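Local atomic coordinates of putative amino acid binding protein (Streptococcus mutans, PDB entry 4C0R), a protein that binds glutathione, captured here as its disulfide, and probably delivers it outside the cell to the cystine ABC importer TcyBC. Residues Thr13-Ser17 with Ala67-Ser71; Glu34-Ser39 with Phe206-Leu211; Asn84-Ser88 with Ser231-Asp235. All blocks are in the same frame, centred on the assembly; numbering follows the deposited sequence.

Contact 1: residues Thr13-Ser17 with Ala67-Ser71; sequences TNPFS and ANNIS. With GDS (oxidized glutathione disulfide), chain C.
Asn-69 and Asn-68, with Phe-16 opposite them, bury the most surface where the loop Thr-13 to Ser-17 meets the corner of the broken strand 65-71. The chain turns at Asn-68 and Asn-69, the latter in a left-handed conformation (phi/psi 53/44), so that the two neighbouring amides leave the backbone in different directions. CA of Phe-16 lies 6.0 Å from CA of Asn-69, and CA of Ser-17 is equally far from CA of Asn-68. Asn-69, chi1 t, lays OD1 over one face of the Phe-16 ring (chi1 m), 3.9 Å from CE1, while its ND2 donates to O6 of the oxidized glutathione at 3.0 Å. Asn-68, also t, gives ND2 to Thr-13 OG1 at 3.0 Å; its OD1 accepts from the backbone amides of Val-10 and Gly-11 and lies 3.6 Å from Ser-17 CB. Within the loop, Phe-16 and Ser-17 both face Thr-13 in a classic beta bulge, with both N atoms bonded to Thr-13 O (2.8 Å from Phe-16 N, 3.1 Å from Ser-17 N) and Thr-13 N to Ser-17 O at 2.8 Å; the peptide before Pro-15 is cis. Together the segments form part of the ligand pocket of this family 3 solute-binding protein. Thr-13, chi1 m, donates OG1 to the carbonyl oxygen O5 of the ligand at 2.9 Å, so that OG1 accepts from Asn-68 ND2 while donating to the ligand. Beyond the corner, the ligand's N6 donates to Asn-69 O (2.8 Å) and Ser-71 OG (2.9 Å), and Ser-71 N holds the carboxylate oxygen OE8 at 2.9 Å.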
loop_
_atom_site.group_PDB
_atom_site.type_symbol
_atom_site.label_atom_id
_atom_site.label_comp_id
_atom_site.label_asym_id
_atom_site.label_seq_id
_atom_site.Cartn_x
_atom_site.Cartn_y
_atom_site.Cartn_z
ATOM N N THR A 13 -1.594 7.953 -0.737
ATOM C CA THR A 13 -1.089 6.896 -1.588
ATOM C C THR A 13 -2.050 6.610 -2.750
ATOM O O THR A 13 -2.739 5.578 -2.758
ATOM C CB THR A 13 -0.799 5.625 -0.757
ATOM O OG1 THR A 13 -0.061 5.982 0.440
ATOM C CG2 THR A 13 -0.010 4.595 -1.527
ATOM N N ASN A 14 -2.085 7.524 -3.677
ATOM C CA ASN A 14 -2.949 7.375 -4.841
ATOM C C ASN A 14 -2.479 6.163 -5.628
ATOM O O ASN A 14 -1.295 6.030 -5.845
ATOM C CB ASN A 14 -2.810 8.673 -5.641
ATOM C CG ASN A 14 -3.552 8.731 -6.927
ATOM O OD1 ASN A 14 -4.394 7.928 -7.289
ATOM N ND2 ASN A 14 -3.182 9.755 -7.705
ATOM N N PRO A 15 -3.387 5.264 -6.059
ATOM C CA PRO A 15 -4.849 5.309 -6.028
ATOM C C PRO A 15 -5.508 4.432 -4.979
ATOM O O PRO A 15 -6.687 4.184 -5.046
ATOM C CB PRO A 15 -5.212 4.782 -7.386
ATOM C CG PRO A 15 -4.184 3.709 -7.607
ATOM C CD PRO A 15 -2.909 4.228 -7.010
ATOM N N PHE A 16 -4.755 4.000 -3.968
ATOM C CA PHE A 16 -5.315 3.165 -2.916
ATOM C C PHE A 16 -6.079 3.962 -1.888
ATOM O O PHE A 16 -7.132 3.565 -1.424
ATOM C CB PHE A 16 -4.231 2.266 -2.238
ATOM C CG PHE A 16 -3.931 1.031 -3.057
ATOM C CD1 PHE A 16 -3.040 1.100 -4.147
ATOM C CD2 PHE A 16 -4.567 -0.164 -2.810
ATOM C CE1 PHE A 16 -2.845 0.018 -4.904
ATOM C CE2 PHE A 16 -4.358 -1.240 -3.594
ATOM C CZ PHE A 16 -3.517 -1.158 -4.630
ATOM N N SER A 17 -5.514 5.106 -1.554
ATOM C CA SER A 17 -6.060 5.928 -0.486
ATOM C C SER A 17 -5.598 7.368 -0.698
ATOM O O SER A 17 -4.403 7.655 -0.642
ATOM C CB SER A 17 -5.701 5.423 0.895
ATOM O OG SER A 17 -6.256 6.316 1.889
ATOM N N ALA A 67 -6.097 0.391 6.529
ATOM C CA ALA A 67 -6.124 0.190 5.068
ATOM C C ALA A 67 -5.325 1.275 4.429
ATOM O O ALA A 67 -5.643 2.441 4.598
ATOM C CB ALA A 67 -7.499 0.237 4.551
ATOM N N ASN A 68 -4.266 0.899 3.750
ATOM C CA ASN A 68 -3.434 1.808 2.978
ATOM C C ASN A 68 -2.389 0.997 2.188
ATOM O O ASN A 68 -1.202 1.069 2.466
ATOM C CB ASN A 68 -2.725 2.830 3.901
ATOM C CG ASN A 68 -2.343 4.099 3.171
ATOM O OD1 ASN A 68 -2.986 5.158 3.308
ATOM N ND2 ASN A 68 -1.321 4.002 2.356
ATOM N N ASN A 69 -2.808 0.237 1.199
ATOM C CA ASN A 69 -1.852 -0.537 0.362
ATOM C C ASN A 69 -0.921 -1.395 1.261
ATOM O O ASN A 69 0.287 -1.473 1.024
ATOM C CB ASN A 69 -1.051 0.443 -0.475
ATOM C CG ASN A 69 -0.059 -0.189 -1.445
ATOM O OD1 ASN A 69 -0.362 -1.146 -2.150
ATOM N ND2 ASN A 69 1.131 0.391 -1.497
ATOM N N ILE A 70 -1.507 -2.039 2.265
ATOM C CA ILE A 70 -0.707 -2.721 3.285
ATOM C C ILE A 70 -0.375 -4.147 2.934
ATOM O O ILE A 70 -1.253 -4.944 2.681
ATOM C CB ILE A 70 -1.453 -2.705 4.616
ATOM C CG1 ILE A 70 -1.620 -1.268 5.114
ATOM C CG2 ILE A 70 -0.754 -3.523 5.714
ATOM C CD1 ILE A 70 -2.630 -1.114 6.322
ATOM N N SER A 71 0.912 -4.467 2.922
ATOM C CA SER A 71 1.417 -5.791 2.648
ATOM C C SER A 71 1.349 -6.702 3.880
ATOM O O SER A 71 1.285 -6.238 5.002
ATOM C CB SER A 71 2.920 -5.701 2.293
ATOM O OG SER A 71 3.138 -4.925 1.142
HETATM C CD1 GDS C . 4.800 9.330 6.689
HETATM N N2 GDS C . 5.008 9.564 5.254
HETATM C CA2 GDS C . 3.824 9.651 4.480
HETATM C C2 GDS C . 3.113 10.955 4.383
HETATM O O2 GDS C . 1.897 10.999 4.102
HETATM C CB2 GDS C . 3.204 8.513 3.763
HETATM S SG2 GDS C . 4.195 7.035 3.793
HETATM N N3 GDS C . 3.884 12.155 4.630
HETATM C CA3 GDS C . 3.213 13.455 4.639
HETATM C C3 GDS C . 3.136 13.806 6.123
HETATM O OE3 GDS C . 3.283 15.005 6.519
HETATM O OE4 GDS C . 2.938 12.926 7.010
HETATM N N4 GDS C . 4.504 4.748 1.514
HETATM C CA4 GDS C . 5.488 5.460 0.735
HETATM C C4 GDS C . 6.857 4.973 1.060
HETATM O OE5 GDS C . 7.048 3.829 1.575
HETATM O OE6 GDS C . 7.818 5.726 0.741
HETATM C C5 GDS C . 3.133 5.138 1.401
HETATM O O5 GDS C . 2.811 6.034 0.623
HETATM C CA5 GDS C . 2.242 4.445 2.332
HETATM N N5 GDS C . 2.477 3.091 2.621
HETATM C CB5 GDS C . 1.729 5.311 3.435
HETATM S SG5 GDS C . 3.059 5.579 4.638
HETATM C CA6 GDS C . 3.984 -1.278 1.646
HETATM C C6 GDS C . 3.820 -1.711 3.094
HETATM O OE7 GDS C . 4.659 -1.303 3.943
HETATM O OE8 GDS C . 2.864 -2.444 3.444
HETATM N N6 GDS C . 3.034 -2.068 0.840
HETATM C CB6 GDS C . 3.768 0.184 1.492
HETATM C CG6 GDS C . 2.524 0.610 2.304
HETATM C CD6 GDS C . 2.142 1.995 1.825
HETATM O O6 GDS C . 1.523 2.249 0.782
#

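Contact 2: residues Glu34-Ser39 with Phe206-Leu211; sequences EVFKAS and FVNKRL
The last turn of helix 27-36 and the turn that follows it rest on one side of helix 201-216, with CA of Val-35 and CA of Arg-210 just 5.6 Å apart. Val-35 is the main bump. Its side chain (chi1 t) enters a hollow formed by Phe-206, Val-207, Arg-210 and Leu-211, a knob-into-hole fit in which CG1 lies 3.8 Å from Arg-210 CB, 3.9 Å from Phe-206 CE2 and 4.1 Å from Val-207 CG2, and CG2 is 4.1 Å from Leu-211 CD2. Phe-36 (chi1 m) starts away from the partner helix, but its ring comes back to set CZ 3.6 Å from Val-207 CG2 and CD1 3.7 Å from Phe-206 CE2; the two phenyl rings are oblique, centroids 5.5 Å apart and planes at 40°. Such interlocking joins two helices of one lobe in this periplasmic-binding-protein type of fold, with strand 42-48 also touching Phe-36 through Tyr-42 and Val-44. A type I turn from Phe-36 to Ser-39 folds the chain over the remaining relief: Ser-39 CB comes within 3.7 Å of Phe-206 CZ, and Ala-38 CB lies over one face of the Arg-210 guanidinium, 3.3 Å from CZ. Bent by successive m values at chi1, chi2 and chi3, Arg-210 turns the guanidinium edge to carbonyls at the end of the helix. Its NE donates to Val-35 O at 2.9 Å and NH2 to Glu-34 O at 2.8 Å. NH2 also donates to a water (O of water 1, 2.7 Å), which in turn donates to Glu-34 OE2 at 3.1 Å.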
loop_
_atom_site.group_PDB
_atom_site.type_symbol
_atom_site.label_atom_id
_atom_site.label_comp_id
_atom_site.label_asym_id
_atom_site.label_seq_id
_atom_site.Cartn_x
_atom_site.Cartn_y
_atom_site.Cartn_z
ATOM N N GLU A 34 -17.938 -0.504 -0.001
ATOM C CA GLU A 34 -18.783 -1.533 -0.625
ATOM C C GLU A 34 -18.997 -2.724 0.307
ATOM O O GLU A 34 -20.123 -3.205 0.432
ATOM C CB GLU A 34 -18.176 -1.976 -1.946
ATOM C CG GLU A 34 -19.086 -2.859 -2.792
ATOM C CD GLU A 34 -20.234 -2.097 -3.442
ATOM O OE1 GLU A 34 -20.075 -0.881 -3.700
ATOM O OE2 GLU A 34 -21.267 -2.739 -3.660
ATOM N N VAL A 35 -17.960 -3.154 0.990
ATOM C CA VAL A 35 -18.104 -4.207 2.002
ATOM C C VAL A 35 -19.188 -3.857 3.030
ATOM O O VAL A 35 -20.040 -4.672 3.387
ATOM C CB VAL A 35 -16.754 -4.465 2.699
ATOM C CG1 VAL A 35 -16.914 -5.214 4.003
ATOM C CG2 VAL A 35 -15.809 -5.171 1.713
ATOM N N PHE A 36 -19.089 -2.673 3.569
ATOM C CA PHE A 36 -19.940 -2.274 4.670
ATOM C C PHE A 36 -21.360 -1.805 4.266
ATOM O O PHE A 36 -22.207 -1.621 5.157
ATOM C CB PHE A 36 -19.187 -1.294 5.566
ATOM C CG PHE A 36 -18.143 -1.958 6.401
ATOM C CD1 PHE A 36 -18.491 -2.730 7.489
ATOM C CD2 PHE A 36 -16.799 -1.904 6.025
ATOM C CE1 PHE A 36 -17.514 -3.383 8.243
ATOM C CE2 PHE A 36 -15.818 -2.568 6.761
ATOM C CZ PHE A 36 -16.170 -3.329 7.866
ATOM N N LYS A 37 -21.623 -1.662 2.976
ATOM C CA LYS A 37 -22.987 -1.351 2.511
ATOM C C LYS A 37 -23.970 -2.375 3.008
ATOM O O LYS A 37 -25.165 -2.039 3.264
ATOM C CB LYS A 37 -23.073 -1.384 0.987
ATOM C CG LYS A 37 -22.995 -0.121 0.273
ATOM C CD LYS A 37 -23.346 -0.411 -1.233
ATOM N N ALA A 38 -23.564 -3.645 3.125
ATOM C CA ALA A 38 -24.494 -4.716 3.416
ATOM C C ALA A 38 -24.545 -5.048 4.896
ATOM O O ALA A 38 -24.834 -6.169 5.235
ATOM C CB ALA A 38 -24.130 -5.956 2.624
ATOM N N SER A 39 -24.305 -4.083 5.768
ATOM C CA SER A 39 -24.296 -4.345 7.196
ATOM C C SER A 39 -25.297 -3.472 7.891
ATOM O O SER A 39 -25.309 -2.307 7.626
ATOM C CB SER A 39 -22.907 -3.982 7.745
ATOM O OG SER A 39 -22.831 -4.223 9.131
ATOM N N PHE A 206 -16.668 -10.900 8.957
ATOM C CA PHE A 206 -17.627 -10.201 8.126
ATOM C C PHE A 206 -16.975 -9.681 6.869
ATOM O O PHE A 206 -17.491 -9.860 5.756
ATOM C CB PHE A 206 -18.330 -9.077 8.870
ATOM C CG PHE A 206 -19.162 -8.221 7.991
ATOM C CD1 PHE A 206 -20.389 -8.650 7.573
ATOM C CD2 PHE A 206 -18.702 -6.994 7.569
ATOM C CE1 PHE A 206 -21.166 -7.865 6.734
ATOM C CE2 PHE A 206 -19.456 -6.215 6.721
ATOM C CZ PHE A 206 -20.698 -6.640 6.312
ATOM N N VAL A 207 -15.854 -8.979 7.042
ATOM C CA VAL A 207 -15.167 -8.430 5.866
ATOM C C VAL A 207 -14.781 -9.558 4.870
ATOM O O VAL A 207 -14.953 -9.434 3.647
ATOM C CB VAL A 207 -13.948 -7.599 6.269
ATOM C CG1 VAL A 207 -13.090 -7.282 5.097
ATOM C CG2 VAL A 207 -14.389 -6.353 6.997
ATOM N N ASN A 208 -14.266 -10.656 5.375
ATOM C CA ASN A 208 -13.851 -11.724 4.481
ATOM C C ASN A 208 -15.052 -12.339 3.729
ATOM O O ASN A 208 -14.937 -12.642 2.548
ATOM C CB ASN A 208 -13.075 -12.819 5.229
ATOM C CG ASN A 208 -11.690 -12.412 5.588
ATOM O OD1 ASN A 208 -11.153 -11.445 5.060
ATOM N ND2 ASN A 208 -11.075 -13.174 6.497
ATOM N N LYS A 209 -16.192 -12.538 4.423
ATOM C CA LYS A 209 -17.372 -13.061 3.782
ATOM C C LYS A 209 -17.793 -12.128 2.628
ATOM O O LYS A 209 -18.132 -12.577 1.502
ATOM C CB LYS A 209 -18.494 -13.214 4.790
ATOM N N ARG A 210 -17.765 -10.825 2.905
ATOM C CA ARG A 210 -18.109 -9.841 1.868
ATOM C C ARG A 210 -17.109 -9.861 0.698
ATOM O O ARG A 210 -17.497 -9.719 -0.461
ATOM C CB ARG A 210 -18.220 -8.457 2.479
ATOM C CG ARG A 210 -19.434 -8.309 3.436
ATOM C CD ARG A 210 -20.732 -8.191 2.706
ATOM N NE ARG A 210 -20.809 -6.994 1.918
ATOM C CZ ARG A 210 -21.524 -6.823 0.833
ATOM N NH1 ARG A 210 -22.342 -7.809 0.416
ATOM N NH2 ARG A 210 -21.454 -5.694 0.158
ATOM N N LEU A 211 -15.809 -9.922 0.989
ATOM C CA LEU A 211 -14.831 -9.917 -0.072
ATOM C C LEU A 211 -15.034 -11.118 -0.986
ATOM O O LEU A 211 -14.885 -10.985 -2.202
ATOM C CB LEU A 211 -13.400 -9.909 0.455
ATOM C CG LEU A 211 -12.949 -8.632 1.141
ATOM C CD1 LEU A 211 -11.576 -8.788 1.843
ATOM C CD2 LEU A 211 -12.853 -7.560 0.133
HETATM O O HOH W 1 -22.748 -4.944 -2.129
#

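Contact 3: residues Asn84-Ser88 with Ser231-Asp235; sequences NPTAS and SYLPD
Pro-234 lays its ring beside Pro-85, its CG 3.6 Å from Pro-85 CB and 3.4 Å from Pro-85 O; the same CG is 3.6 Å from Ala-87 N, and its CD is 3.7 Å from Thr-86 O. The two segments come closest at Ala-87 and Leu-233, whose CA atoms are 4.5 Å apart. One backbone hydrogen bond joins them, Ser-88 N to Tyr-232 O at 2.8 Å, and the same carbonyl oxygen receives a CA-H...O contact from Ala-87 CA at 3.3 Å. With proline at 234, that residue has no amide hydrogen to extend a ladder. Leu-233 begins away from the strand, but its m,t side chain brings CD2 to 3.8 Å from Thr-86 O, while it also packs on Leu-220 and Ser-224 of helix 219-228. The end of the Tyr-232 side chain leads away from the strand, and the backbone N of Tyr-232 is hydrogen-bonded to Ser-224 OG. Thr-86 and Ala-87 also make backbone hydrogen bonds to Val-192. Ser-231 to Asp-235 begins the C-terminal tail that follows helix 219-228 and lies against strand 81-96, a long strand of the mixed sheet that also holds strand 191-196 in this family 3 solute-binding fold.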
loop_
_atom_site.group_PDB
_atom_site.type_symbol
_atom_site.label_atom_id
_atom_site.label_comp_id
_atom_site.label_asym_id
_atom_site.label_seq_id
_atom_site.Cartn_x
_atom_site.Cartn_y
_atom_site.Cartn_z
ATOM N N ASN A 84 -8.618 -11.434 3.838
ATOM C CA ASN A 84 -8.196 -12.026 2.597
ATOM C C ASN A 84 -7.669 -10.892 1.719
ATOM O O ASN A 84 -7.974 -9.704 1.927
ATOM C CB ASN A 84 -9.358 -12.764 1.979
ATOM C CG ASN A 84 -9.705 -14.021 2.792
ATOM O OD1 ASN A 84 -8.827 -14.622 3.446
ATOM N ND2 ASN A 84 -10.960 -14.375 2.787
ATOM N N PRO A 85 -6.800 -11.245 0.788
ATOM C CA PRO A 85 -6.159 -10.191 0.014
ATOM C C PRO A 85 -7.174 -9.481 -0.874
ATOM O O PRO A 85 -8.172 -10.087 -1.305
ATOM C CB PRO A 85 -5.121 -10.953 -0.845
ATOM C CG PRO A 85 -5.664 -12.302 -0.922
ATOM C CD PRO A 85 -6.380 -12.596 0.373
ATOM N N THR A 86 -6.903 -8.208 -1.132
ATOM C CA THR A 86 -7.787 -7.416 -1.990
ATOM C C THR A 86 -7.181 -7.005 -3.336
ATOM O O THR A 86 -7.903 -6.646 -4.273
ATOM C CB THR A 86 -8.239 -6.165 -1.258
ATOM O OG1 THR A 86 -7.099 -5.346 -1.051
ATOM C CG2 THR A 86 -8.943 -6.506 0.046
ATOM N N ALA A 87 -5.878 -7.090 -3.500
ATOM C CA ALA A 87 -5.236 -6.716 -4.747
ATOM C C ALA A 87 -3.841 -7.290 -4.751
ATOM O O ALA A 87 -3.304 -7.641 -3.700
ATOM C CB ALA A 87 -5.150 -5.188 -4.881
ATOM N N SER A 88 -3.273 -7.400 -5.942
ATOM C CA SER A 88 -1.913 -7.813 -6.183
ATOM C C SER A 88 -1.151 -6.665 -6.813
ATOM O O SER A 88 -1.564 -6.123 -7.853
ATOM C CB SER A 88 -1.892 -9.084 -7.049
ATOM O OG SER A 88 -0.559 -9.584 -7.112
ATOM N N SER A 231 -7.248 -4.682 -13.884
ATOM C CA SER A 231 -7.721 -5.809 -13.134
ATOM C C SER A 231 -6.538 -6.423 -12.394
ATOM O O SER A 231 -5.689 -7.106 -12.983
ATOM C CB SER A 231 -8.367 -6.816 -14.092
ATOM O OG SER A 231 -9.084 -7.798 -13.365
ATOM N N TYR A 232 -6.466 -6.138 -11.083
ATOM C CA TYR A 232 -5.330 -6.517 -10.270
ATOM C C TYR A 232 -5.769 -7.317 -9.052
ATOM O O TYR A 232 -5.221 -7.151 -7.972
ATOM C CB TYR A 232 -4.556 -5.274 -9.829
ATOM C CG TYR A 232 -4.162 -4.347 -10.976
ATOM C CD1 TYR A 232 -3.461 -4.820 -12.065
ATOM C CD2 TYR A 232 -4.544 -3.034 -10.975
ATOM C CE1 TYR A 232 -3.098 -3.932 -13.116
ATOM C CE2 TYR A 232 -4.187 -2.167 -11.992
ATOM C CZ TYR A 232 -3.478 -2.628 -13.048
ATOM O OH TYR A 232 -3.173 -1.698 -14.057
ATOM N N LEU A 233 -6.710 -8.208 -9.207
ATOM C CA LEU A 233 -7.174 -8.997 -8.072
ATOM C C LEU A 233 -6.223 -10.125 -7.735
ATOM O O LEU A 233 -5.451 -10.632 -8.581
ATOM C CB LEU A 233 -8.553 -9.580 -8.321
ATOM C CG LEU A 233 -9.661 -8.537 -8.601
ATOM C CD1 LEU A 233 -10.980 -9.277 -8.704
ATOM C CD2 LEU A 233 -9.734 -7.480 -7.543
ATOM N N PRO A 234 -6.294 -10.568 -6.501
ATOM C CA PRO A 234 -5.551 -11.751 -6.116
ATOM C C PRO A 234 -6.071 -12.992 -6.878
ATOM O O PRO A 234 -7.166 -13.001 -7.441
ATOM C CB PRO A 234 -5.856 -11.898 -4.615
ATOM C CG PRO A 234 -6.410 -10.553 -4.186
ATOM C CD PRO A 234 -7.163 -10.072 -5.415
ATOM N N ASP A 235 -5.283 -14.054 -6.847
ATOM C CA ASP A 235 -5.727 -15.308 -7.438
ATOM C C ASP A 235 -6.933 -15.869 -6.687
ATOM O O ASP A 235 -7.019 -15.801 -5.473
ATOM C CB ASP A 235 -4.578 -16.335 -7.382
ATOM C CG ASP A 235 -3.368 -15.938 -8.177
ATOM O OD1 ASP A 235 -3.437 -15.035 -9.041
ATOM O OD2 ASP A 235 -2.316 -16.600 -7.964
#

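Centred about 4 Å from the centre of the chain in space, contact 1 lies about 18 Å from contact 2 and about 13 Å from contact 3, themselves about 16 Å apart (all between centres). Contacts 1 and 3 reach the same mixed sheet through strands 65-71 and 81-96, and Phe-16 CE2 touches Ala-87 CB at 4.2 Å. Leu-211 of contact 2 packs on Asn-84 and Thr-86 of contact 3, and Asn-208 OD1 is hydrogen-bonded to Asn-84 N at 2.8 Å. In sequence, contact 1 closes before contact 3 opens, whereas contact 2 crosses both. Late helix 201-216 and the C-terminal tail thus pack on early helix 27-36 and strand 81-96; only contact 1 reaches the ligand.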